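Local atomic coordinates of protein yahD a copper inducible hydrolase (Lactococcus lactis subsp. lactis, PDB entry 3OG9), a protein that probably acts as a hydrolase of the alpha/beta hydrolase fold, is induced by copper, and holds D-malate in its pocket. Residues H30-V33 against E34-E37; F74-E77 against S78-E81; D84-T87 against D88-L92; H191-Q195 against E196-A200. One frame throughout, in Å; residues are numbered along the deposited sequence.

Interaction 1: residues H30-V33 against E34-E37; sequences HQLV and EIAE
Leu32 and Val33 bond through their carbonyls to Ala36 and Glu37 in the first turn of helix 33-39, which is entered through a type I beta turn from His30 to Val33 and packs on the central sheet of this alpha/beta hydrolase. Two direct i to i+4 backbone hydrogen bonds form this first helical turn. Ala36 N meets Leu32 O at 2.8 Å, and Glu37 N reaches Val33 O at 3.0 Å.

For the two preceding carbonyls, water takes over. One molecule donates to His30 O at 2.6 Å and accepts from the amide of Glu34; a second donates to Gln31 O and accepts from Ile35 N at 2.9 Å. Each bridge spans the same four-residue interval as the direct bonds, so the helical pattern is extended back into the turn through solvent.

Apolar contact is looser: Leu32 CD2 lies 4.4 Å from Ile35 CB, while Leu32, Val33 and Ala36 all rest on Leu21 of strand 19-22. Val33 and Glu37 run side by side in the same direction. With Val33 CG1 anti to the backbone N (chi1 171°), this methyl sits beside the carboxylate whose OE1 forms a salt bridge with Lys10; Val33 CG1 and Glu37 OE1 are 3.8 Å apart.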
loop_
_atom_site.group_PDB
_atom_site.type_symbol
_atom_site.label_atom_id
_atom_site.label_comp_id
_atom_site.label_asym_id
_atom_site.label_seq_id
_atom_site.Cartn_x
_atom_site.Cartn_y
_atom_site.Cartn_z
ATOM N N HIS A 30 -10.281 -7.406 6.796
ATOM C CA HIS A 30 -11.582 -7.094 6.195
ATOM C C HIS A 30 -11.813 -5.620 5.857
ATOM O O HIS A 30 -12.750 -5.294 5.136
ATOM C CB HIS A 30 -12.727 -7.602 7.094
ATOM C CG HIS A 30 -12.770 -9.089 7.201
ATOM N ND1 HIS A 30 -12.207 -9.773 8.254
ATOM C CD2 HIS A 30 -13.292 -10.022 6.375
ATOM C CE1 HIS A 30 -12.399 -11.067 8.087
ATOM N NE2 HIS A 30 -13.055 -11.244 6.954
ATOM N N GLN A 31 -10.971 -4.741 6.384
ATOM C CA GLN A 31 -11.191 -3.303 6.289
ATOM C C GLN A 31 -11.459 -2.837 4.843
ATOM O O GLN A 31 -12.371 -2.068 4.600
ATOM C CB GLN A 31 -9.962 -2.552 6.835
ATOM C CG GLN A 31 -10.133 -1.015 6.763
ATOM C CD GLN A 31 -8.948 -0.257 7.274
ATOM O OE1 GLN A 31 -7.845 -0.365 6.726
ATOM N NE2 GLN A 31 -9.170 0.557 8.329
ATOM N N LEU A 32 -10.634 -3.291 3.898
ATOM C CA LEU A 32 -10.624 -2.682 2.551
ATOM C C LEU A 32 -11.403 -3.470 1.525
ATOM O O LEU A 32 -11.466 -3.080 0.358
ATOM C CB LEU A 32 -9.175 -2.455 2.070
ATOM C CG LEU A 32 -8.442 -1.335 2.846
ATOM C CD1 LEU A 32 -6.985 -1.197 2.419
ATOM C CD2 LEU A 32 -9.171 0.003 2.717
ATOM N N VAL A 33 -12.002 -4.580 1.951
ATOM C CA VAL A 33 -12.636 -5.503 1.022
ATOM C C VAL A 33 -13.714 -4.882 0.139
ATOM O O VAL A 33 -13.630 -5.014 -1.090
ATOM C CB VAL A 33 -13.124 -6.805 1.719
ATOM C CG1 VAL A 33 -13.994 -7.648 0.758
ATOM C CG2 VAL A 33 -11.932 -7.575 2.224
ATOM N N GLU A 34 -14.694 -4.182 0.738
ATOM C CA GLU A 34 -15.739 -3.514 -0.046
ATOM C C GLU A 34 -15.202 -2.378 -0.874
ATOM O O GLU A 34 -15.674 -2.155 -1.990
ATOM C CB GLU A 34 -16.885 -3.026 0.854
ATOM C CG GLU A 34 -17.751 -4.185 1.341
ATOM C CD GLU A 34 -18.955 -3.719 2.147
ATOM O OE1 GLU A 34 -18.797 -2.826 3.001
ATOM O OE2 GLU A 34 -20.056 -4.257 1.912
ATOM N N ILE A 35 -14.188 -1.678 -0.360
ATOM C CA ILE A 35 -13.544 -0.614 -1.115
ATOM C C ILE A 35 -12.893 -1.199 -2.394
ATOM O O ILE A 35 -13.063 -0.654 -3.505
ATOM C CB ILE A 35 -12.482 0.146 -0.230
ATOM C CG1 ILE A 35 -13.147 0.875 0.940
ATOM C CG2 ILE A 35 -11.655 1.175 -1.019
ATOM C CD1 ILE A 35 -14.068 1.883 0.531
ATOM N N ALA A 36 -12.116 -2.264 -2.228
ATOM C CA ALA A 36 -11.459 -2.912 -3.395
ATOM C C ALA A 36 -12.488 -3.388 -4.417
ATOM O O ALA A 36 -12.270 -3.268 -5.611
ATOM C CB ALA A 36 -10.590 -4.109 -2.955
ATOM N N GLU A 37 -13.599 -3.939 -3.928
ATOM C CA GLU A 37 -14.697 -4.352 -4.783
ATOM C C GLU A 37 -15.287 -3.196 -5.621
ATOM O O GLU A 37 -15.723 -3.432 -6.742
ATOM C CB GLU A 37 -15.774 -5.082 -3.975
ATOM C CG GLU A 37 -15.361 -6.514 -3.623
ATOM C CD GLU A 37 -16.176 -7.155 -2.492
ATOM O OE1 GLU A 37 -16.034 -8.394 -2.315
ATOM O OE2 GLU A 37 -16.948 -6.464 -1.770
HETATM O O HOH W 1 -15.018 -4.626 3.956
HETATM O O HOH W 2 -14.202 -1.594 2.577
#

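Interaction 2: residues F74-E77 against S78-E81; sequences FDLE and SLDE. With MLT (D-malate), chain C.
Asp75 and Ser78 close the start of a helix, and just ahead of them Phe74 sends its ring away from that turn to the ligand. CE1 of Phe74 lies 3.4 Å from malate O3, which sits at the ring edge near its plane; Thr25, Arg59, Asn111 and Asn114 supply hydrogen bonds to the same malate.

At Asp75 the chain turns. CG is anti to the backbone N (chi1 -179°), which swings the carboxylate back toward the amides of the first turn, and OD1 accepts Ser78 N at 3.1 Å. The N-H points straight at the oxygen (172°) but comes from above the carboxylate plane, 67° out of it. Asp75 is thus the N-cap of helix 76-97, one of the helices flanking the sheet of the alpha/beta hydrolase fold, and the bond is a capping bond. Asp75 O takes Leu79 N at 2.8 Å, and Ser78 CB rests 3.7 Å from Asp75 CG. Replacing Asp75 by an alanine would probably leave Ser78 N without its side-chain acceptor and the helix start less firmly fixed.

Leu76 lies alongside Leu79, both pointing the same way, with their CD2 atoms 4.0 Å apart. Leu76 O receives Asp80 N; the Asp80 carboxylate forms a salt bridge with Lys124.

Glu77 O accepts Glu81 N at 2.9 Å. The extended Glu81 side chain runs past that carbonyl oxygen, its CG close to it, and Glu77 OE1 and Glu81 OE2 are 4.5 Å apart, a proximity of like charges that is probably mildly unfavourable.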
loop_
_atom_site.group_PDB
_atom_site.type_symbol
_atom_site.label_atom_id
_atom_site.label_comp_id
_atom_site.label_asym_id
_atom_site.label_seq_id
_atom_site.Cartn_x
_atom_site.Cartn_y
_atom_site.Cartn_z
ATOM N N PHE A 74 9.478 5.577 13.109
ATOM C CA PHE A 74 9.321 4.311 12.372
ATOM C C PHE A 74 10.507 3.412 12.690
ATOM O O PHE A 74 11.670 3.787 12.448
ATOM C CB PHE A 74 9.194 4.569 10.866
ATOM C CG PHE A 74 8.101 5.550 10.492
ATOM C CD1 PHE A 74 6.883 5.562 11.172
ATOM C CD2 PHE A 74 8.254 6.394 9.380
ATOM C CE1 PHE A 74 5.859 6.467 10.801
ATOM C CE2 PHE A 74 7.244 7.297 9.006
ATOM C CZ PHE A 74 6.044 7.343 9.716
ATOM N N ASP A 75 10.224 2.242 13.247
ATOM C CA ASP A 75 11.274 1.245 13.525
ATOM C C ASP A 75 11.709 0.520 12.228
ATOM O O ASP A 75 11.046 -0.411 11.725
ATOM C CB ASP A 75 10.809 0.296 14.625
ATOM C CG ASP A 75 11.841 -0.758 14.987
ATOM O OD1 ASP A 75 12.797 -0.958 14.209
ATOM O OD2 ASP A 75 11.663 -1.406 16.048
ATOM N N LEU A 76 12.822 0.980 11.672
ATOM C CA LEU A 76 13.289 0.496 10.387
ATOM C C LEU A 76 13.760 -0.950 10.414
ATOM O O LEU A 76 13.637 -1.651 9.400
ATOM C CB LEU A 76 14.367 1.426 9.815
ATOM C CG LEU A 76 13.921 2.889 9.652
ATOM C CD1 LEU A 76 15.044 3.719 9.056
ATOM C CD2 LEU A 76 12.615 3.045 8.848
ATOM N N GLU A 77 14.272 -1.418 11.550
ATOM C CA GLU A 77 14.571 -2.851 11.662
ATOM C C GLU A 77 13.295 -3.693 11.556
ATOM O O GLU A 77 13.267 -4.705 10.839
ATOM C CB GLU A 77 15.355 -3.168 12.933
ATOM C CG GLU A 77 16.854 -2.805 12.796
ATOM C CD GLU A 77 17.728 -3.307 13.959
ATOM O OE1 GLU A 77 17.255 -4.099 14.806
ATOM O OE2 GLU A 77 18.905 -2.892 14.016
ATOM N N SER A 78 12.248 -3.262 12.256
ATOM C CA SER A 78 10.948 -3.924 12.183
ATOM C C SER A 78 10.408 -3.839 10.774
ATOM O O SER A 78 9.933 -4.843 10.254
ATOM C CB SER A 78 9.949 -3.321 13.170
ATOM O OG SER A 78 8.662 -3.917 13.072
ATOM N N LEU A 79 10.466 -2.649 10.177
ATOM C CA LEU A 79 9.986 -2.455 8.807
ATOM C C LEU A 79 10.665 -3.452 7.903
ATOM O O LEU A 79 10.030 -4.106 7.087
ATOM C CB LEU A 79 10.210 -1.000 8.321
ATOM C CG LEU A 79 9.883 -0.691 6.852
ATOM C CD1 LEU A 79 8.396 -0.908 6.567
ATOM C CD2 LEU A 79 10.373 0.705 6.424
ATOM N N ASP A 80 11.977 -3.592 8.059
ATOM C CA ASP A 80 12.728 -4.503 7.180
ATOM C C ASP A 80 12.318 -5.963 7.423
ATOM O O ASP A 80 12.050 -6.696 6.464
ATOM C CB ASP A 80 14.243 -4.293 7.374
ATOM C CG ASP A 80 15.075 -5.153 6.425
ATOM O OD1 ASP A 80 14.756 -5.215 5.204
ATOM O OD2 ASP A 80 16.018 -5.789 6.935
ATOM N N GLU A 81 12.201 -6.365 8.692
ATOM C CA GLU A 81 11.831 -7.747 9.022
ATOM C C GLU A 81 10.416 -8.092 8.516
ATOM O O GLU A 81 10.187 -9.166 7.937
ATOM C CB GLU A 81 11.942 -8.011 10.525
ATOM C CG GLU A 81 13.384 -7.996 11.027
ATOM C CD GLU A 81 13.498 -7.614 12.514
ATOM O OE1 GLU A 81 12.495 -7.724 13.256
ATOM O OE2 GLU A 81 14.602 -7.198 12.939
HETATM C C1 MLT C . 2.703 4.518 9.545
HETATM O O1 MLT C . 2.991 3.957 10.637
HETATM O O2 MLT C . 2.733 3.872 8.470
HETATM C C2 MLT C . 2.342 5.987 9.518
HETATM O O3 MLT C . 2.444 6.579 10.801
HETATM C C3 MLT C . 0.950 6.216 8.927
HETATM C C4 MLT C . -0.166 5.669 9.785
HETATM O O4 MLT C . -1.230 6.324 9.822
HETATM O O5 MLT C . -0.097 4.597 10.442
#

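Interaction 3: residues D84-T87 against D88-L92; sequences DWLT and DEVSL
Helix 76-97 carries Trp85 and Glu89 one turn apart in its middle, on a flank of the alpha/beta sheet. Glu89 CB sits over one face of the indole, toward the rim, 4.2 Å from the centroid of the six-membered ring, a CH-pi contact, while CG passes 3.8 Å from Trp85 CZ2. The Glu89 chain bends at chi2 (69°), laying the carboxylate nearly parallel to the ring, with the planes 18° apart. A water donates to Trp85 O and to Glu89 OE1, the latter at 2.6 Å, while Glu89 OE2 is hydrogen-bonded to Thr5. The indole also has a cation-pi partner in Arg51. An alanine in place of Trp85 would probably leave the Glu89 methylenes without their aromatic support and Arg51 without its ring.

Beneath these groups the helical bonds are regular: Glu89 N meets Trp85 O at 2.8 Å and Val90 N meets Leu86 O at 2.8 Å, with a longer bond from Asp88 N to Asp84 O at 3.2 Å. Leu86 CD1 and Val90 CG2 come within 4.2 Å as the two side chains pass at a slant. Both touch Ile48 of strand 45-48, and Leu86 also meets Val115 and Met119 of helix 111-121, so this pair faces the core.

Asp84 holds Lys124 in a salt bridge. The helix thus divides its chemistry: Leu86 and Val90 give apolar packing toward sheet and neighbouring helix, whereas the Glu89 carboxylate, held by a water and Thr5 beside the NE1 edge of the indole, is likely to be restrained from turning.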
loop_
_atom_site.group_PDB
_atom_site.type_symbol
_atom_site.label_atom_id
_atom_site.label_comp_id
_atom_site.label_asym_id
_atom_site.label_seq_id
_atom_site.Cartn_x
_atom_site.Cartn_y
_atom_site.Cartn_z
ATOM N N ASP A 84 10.123 -8.385 4.704
ATOM C CA ASP A 84 10.649 -9.700 4.251
ATOM C C ASP A 84 9.587 -10.756 4.463
ATOM O O ASP A 84 9.323 -11.596 3.578
ATOM C CB ASP A 84 11.914 -10.099 4.993
ATOM C CG ASP A 84 13.151 -9.368 4.491
ATOM O OD1 ASP A 84 13.085 -8.624 3.494
ATOM O OD2 ASP A 84 14.188 -9.527 5.134
ATOM N N TRP A 85 8.951 -10.707 5.630
ATOM C CA TRP A 85 7.892 -11.652 5.953
ATOM C C TRP A 85 6.717 -11.515 4.986
ATOM O O TRP A 85 6.242 -12.512 4.427
ATOM C CB TRP A 85 7.389 -11.478 7.396
ATOM C CG TRP A 85 6.148 -12.334 7.587
ATOM C CD1 TRP A 85 6.103 -13.679 7.777
ATOM C CD2 TRP A 85 4.795 -11.890 7.505
ATOM N NE1 TRP A 85 4.788 -14.103 7.876
ATOM C CE2 TRP A 85 3.970 -13.017 7.702
ATOM C CE3 TRP A 85 4.196 -10.636 7.328
ATOM C CZ2 TRP A 85 2.587 -12.930 7.713
ATOM C CZ3 TRP A 85 2.821 -10.553 7.342
ATOM C CH2 TRP A 85 2.031 -11.702 7.523
ATOM N N LEU A 86 6.279 -10.269 4.759
ATOM C CA LEU A 86 5.128 -10.036 3.907
ATOM C C LEU A 86 5.390 -10.429 2.443
ATOM O O LEU A 86 4.542 -11.002 1.818
ATOM C CB LEU A 86 4.656 -8.571 4.001
ATOM C CG LEU A 86 3.363 -8.181 3.258
ATOM C CD1 LEU A 86 2.187 -9.041 3.648
ATOM C CD2 LEU A 86 3.055 -6.702 3.523
ATOM N N THR A 87 6.565 -10.104 1.916
ATOM C CA THR A 87 6.875 -10.515 0.540
ATOM C C THR A 87 6.815 -12.051 0.408
ATOM O O THR A 87 6.245 -12.574 -0.545
ATOM C CB THR A 87 8.201 -9.888 -0.014
ATOM O OG1 THR A 87 8.457 -10.387 -1.340
ATOM C CG2 THR A 87 9.368 -10.210 0.861
ATOM N N ASP A 88 7.333 -12.765 1.406
ATOM C CA ASP A 88 7.375 -14.230 1.367
ATOM C C ASP A 88 5.951 -14.756 1.517
ATOM O O ASP A 88 5.558 -15.709 0.858
ATOM C CB ASP A 88 8.297 -14.809 2.447
ATOM C CG ASP A 88 9.779 -14.615 2.121
ATOM O OD1 ASP A 88 10.121 -14.288 0.961
ATOM O OD2 ASP A 88 10.600 -14.747 3.056
ATOM N N GLU A 89 5.162 -14.098 2.359
ATOM C CA GLU A 89 3.784 -14.491 2.573
ATOM C C GLU A 89 2.944 -14.270 1.319
ATOM O O GLU A 89 2.111 -15.120 0.974
ATOM C CB GLU A 89 3.177 -13.729 3.759
ATOM C CG GLU A 89 1.886 -14.343 4.310
ATOM C CD GLU A 89 2.129 -15.705 5.015
ATOM O OE1 GLU A 89 3.314 -16.044 5.274
ATOM O OE2 GLU A 89 1.135 -16.435 5.280
ATOM N N VAL A 90 3.145 -13.146 0.641
ATOM C CA VAL A 90 2.456 -12.898 -0.624
ATOM C C VAL A 90 2.771 -13.998 -1.645
ATOM O O VAL A 90 1.865 -14.506 -2.292
ATOM C CB VAL A 90 2.791 -11.481 -1.205
ATOM C CG1 VAL A 90 2.307 -11.356 -2.628
ATOM C CG2 VAL A 90 2.164 -10.385 -0.302
ATOM N N SER A 91 4.042 -14.358 -1.776
ATOM C CA SER A 91 4.456 -15.384 -2.727
ATOM C C SER A 91 3.832 -16.726 -2.367
ATOM O O SER A 91 3.382 -17.478 -3.255
ATOM C CB SER A 91 5.962 -15.494 -2.736
ATOM O OG SER A 91 6.544 -14.452 -3.502
ATOM N N LEU A 92 3.777 -17.021 -1.065
ATOM C CA LEU A 92 3.225 -18.314 -0.598
ATOM C C LEU A 92 1.717 -18.417 -0.823
ATOM O O LEU A 92 1.175 -19.484 -1.234
ATOM C CB LEU A 92 3.593 -18.516 0.875
ATOM C CG LEU A 92 3.126 -19.700 1.712
ATOM C CD1 LEU A 92 4.278 -20.203 2.612
ATOM C CD2 LEU A 92 1.981 -19.285 2.572
HETATM O O HOH W 3 11.764 -12.059 1.862
HETATM O O HOH W 4 5.881 -15.458 5.007
HETATM O O HOH W 5 6.119 -11.647 -3.352
#

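Interaction 4: residues H191-Q195 against E196-A200; sequences HQLTQ and EEVLA. Unlike the reference sequence in segment 191-195: Thr194 (reference Met). With MLT (D-malate), chain C.
Leu193 and Thr194 run extended until Gln195 turns helical, which brings Thr194 O to Val198 N at 3.2 Å and opens helix 195-208. Thr194, which stands where the reference sequence has methionine, is the N-cap and forms a capping box with Glu197. Its OG1 accepts Glu197 N at 2.9 Å; in return Glu197 OE1 accepts Thr194 N at 3.0 Å, the amide approaching 39° out of the carboxylate plane. Thr194 OG1 lies between the backbone N and the carbonyl carbon (chi1 70°), which turns it toward the Glu197 amide, and the two side chains cross at about a right angle.

Leu193 packs against the same carboxylate, with CD1 3.6 Å from Glu197 CD, and also meets Val198, its CG 4.2 Å from Val198 CG2. Both Leu193 and Val198 rest on Phe133 of strand 129-133.

At the far end of the loop, clear of the helix, His191 reaches the ligand. NE2 makes a weak hydrogen bond to malate O4 at 3.1 Å, bent to 130°. NE2 is also hydrogen-bonded to Ser110 and ND1 to Asp160, a geometry consistent with the Ser-His-Asp triad of alpha/beta hydrolases.

The Glu197 carboxylate is buried yet well supplied with donors: OE1 takes Thr194 N and His134 NE2, and OE2 pairs with Ser155. Those donors, together with its place at the start of the helix, would probably stabilise its negative charge, and the capping box with Thr194 ties the loop that bears His191 to the helix.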
loop_
_atom_site.group_PDB
_atom_site.type_symbol
_atom_site.label_atom_id
_atom_site.label_comp_id
_atom_site.label_asym_id
_atom_site.label_seq_id
_atom_site.Cartn_x
_atom_site.Cartn_y
_atom_site.Cartn_z
ATOM N N HIS A 191 -6.233 12.939 7.002
ATOM C CA HIS A 191 -5.798 11.536 6.830
ATOM C C HIS A 191 -6.934 10.576 6.487
ATOM O O HIS A 191 -6.691 9.396 6.115
ATOM C CB HIS A 191 -5.084 11.037 8.105
ATOM C CG HIS A 191 -4.092 9.932 7.870
ATOM N ND1 HIS A 191 -2.990 10.077 7.061
ATOM C CD2 HIS A 191 -4.010 8.683 8.394
ATOM C CE1 HIS A 191 -2.294 8.953 7.057
ATOM N NE2 HIS A 191 -2.894 8.089 7.860
ATOM N N GLN A 192 -8.177 11.056 6.618
ATOM C CA GLN A 192 -9.344 10.188 6.394
ATOM C C GLN A 192 -9.518 9.755 4.933
ATOM O O GLN A 192 -9.497 10.594 4.026
ATOM C CB GLN A 192 -10.597 10.940 6.816
ATOM C CG GLN A 192 -11.903 10.168 6.718
ATOM C CD GLN A 192 -13.002 10.871 7.508
ATOM O OE1 GLN A 192 -13.696 11.742 6.981
ATOM N NE2 GLN A 192 -13.123 10.528 8.793
ATOM N N LEU A 193 -9.751 8.464 4.710
ATOM C CA LEU A 193 -10.095 7.963 3.381
ATOM C C LEU A 193 -11.482 8.475 2.915
ATOM O O LEU A 193 -12.490 8.308 3.615
ATOM C CB LEU A 193 -10.054 6.439 3.379
ATOM C CG LEU A 193 -10.279 5.768 2.012
ATOM C CD1 LEU A 193 -9.030 6.007 1.187
ATOM C CD2 LEU A 193 -10.560 4.264 2.172
ATOM N N THR A 194 -11.550 9.094 1.736
ATOM C CA THR A 194 -12.807 9.681 1.279
ATOM C C THR A 194 -13.420 8.900 0.130
ATOM O O THR A 194 -12.705 8.212 -0.665
ATOM C CB THR A 194 -12.614 11.126 0.761
ATOM O OG1 THR A 194 -11.893 11.048 -0.466
ATOM C CG2 THR A 194 -11.846 11.989 1.763
ATOM N N GLN A 195 -14.749 8.998 0.034
ATOM C CA GLN A 195 -15.490 8.350 -1.059
ATOM C C GLN A 195 -14.975 8.846 -2.402
ATOM O O GLN A 195 -14.928 8.096 -3.379
ATOM C CB GLN A 195 -17.016 8.586 -0.913
ATOM C CG GLN A 195 -17.586 7.821 0.343
ATOM C CD GLN A 195 -19.085 8.025 0.656
ATOM O OE1 GLN A 195 -19.457 8.497 1.749
ATOM N NE2 GLN A 195 -19.936 7.612 -0.264
ATOM N N GLU A 196 -14.616 10.122 -2.461
ATOM C CA GLU A 196 -14.199 10.747 -3.719
ATOM C C GLU A 196 -12.831 10.225 -4.153
ATOM O O GLU A 196 -12.586 10.026 -5.350
ATOM C CB GLU A 196 -14.160 12.281 -3.595
ATOM C CG GLU A 196 -15.551 12.933 -3.387
ATOM C CD GLU A 196 -16.099 12.838 -1.932
ATOM O OE1 GLU A 196 -15.388 12.371 -1.003
ATOM O OE2 GLU A 196 -17.269 13.250 -1.721
ATOM N N GLU A 197 -11.934 9.992 -3.204
ATOM C CA GLU A 197 -10.625 9.473 -3.661
ATOM C C GLU A 197 -10.724 8.038 -4.151
ATOM O O GLU A 197 -10.003 7.646 -5.061
ATOM C CB GLU A 197 -9.511 9.639 -2.621
ATOM C CG GLU A 197 -9.604 8.745 -1.399
ATOM C CD GLU A 197 -8.588 9.196 -0.332
ATOM O OE1 GLU A 197 -8.954 9.967 0.564
ATOM O OE2 GLU A 197 -7.404 8.824 -0.440
ATOM N N VAL A 198 -11.617 7.259 -3.550
ATOM C CA VAL A 198 -11.884 5.899 -4.026
ATOM C C VAL A 198 -12.490 5.849 -5.455
ATOM O O VAL A 198 -12.070 5.024 -6.307
ATOM C CB VAL A 198 -12.713 5.115 -2.999
ATOM C CG1 VAL A 198 -13.179 3.773 -3.568
ATOM C CG2 VAL A 198 -11.893 4.945 -1.750
ATOM N N LEU A 199 -13.451 6.724 -5.733
ATOM C CA LEU A 199 -13.951 6.845 -7.114
ATOM C C LEU A 199 -12.868 7.306 -8.108
ATOM O O LEU A 199 -12.851 6.857 -9.265
ATOM C CB LEU A 199 -15.197 7.737 -7.187
ATOM C CG LEU A 199 -16.410 7.159 -6.437
ATOM C CD1 LEU A 199 -17.641 8.058 -6.634
ATOM C CD2 LEU A 199 -16.723 5.742 -6.917
ATOM N N ALA A 200 -11.989 8.200 -7.666
ATOM C CA ALA A 200 -10.884 8.676 -8.491
ATOM C C ALA A 200 -9.957 7.502 -8.860
ATOM O O ALA A 200 -9.482 7.370 -10.006
ATOM C CB ALA A 200 -10.121 9.775 -7.782
HETATM C C1 MLT C . 2.703 4.518 9.545
HETATM O O1 MLT C . 2.991 3.957 10.637
HETATM O O2 MLT C . 2.733 3.872 8.470
HETATM C C2 MLT C . 2.342 5.987 9.518
HETATM O O3 MLT C . 2.444 6.579 10.801
HETATM C C3 MLT C . 0.950 6.216 8.927
HETATM C C4 MLT C . -0.166 5.669 9.785
HETATM O O4 MLT C . -1.230 6.324 9.822
HETATM O O5 MLT C . -0.097 4.597 10.442
#

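How the interactions relate
Two of the four contacts border the malate pocket. Interaction 2 supplies Phe74 and interaction 4 supplies His191, so they meet the same ligand although their centres lie 28 Å apart, on opposite sides of the chain's centre. Interactions 2 and 3 are successive parts of helix 76-97, with centres 15 Å apart; the first is its capped start near the pocket, the second its middle. Interactions 1 and 4 are helix starts that pack together through Ile35 CG2 and Val198 CG2, 3.8 Å apart. Interaction 1 stays off the ligand, the Leu32 side chain being about 12 Å from the malate and about 8 Å from that of Ser110.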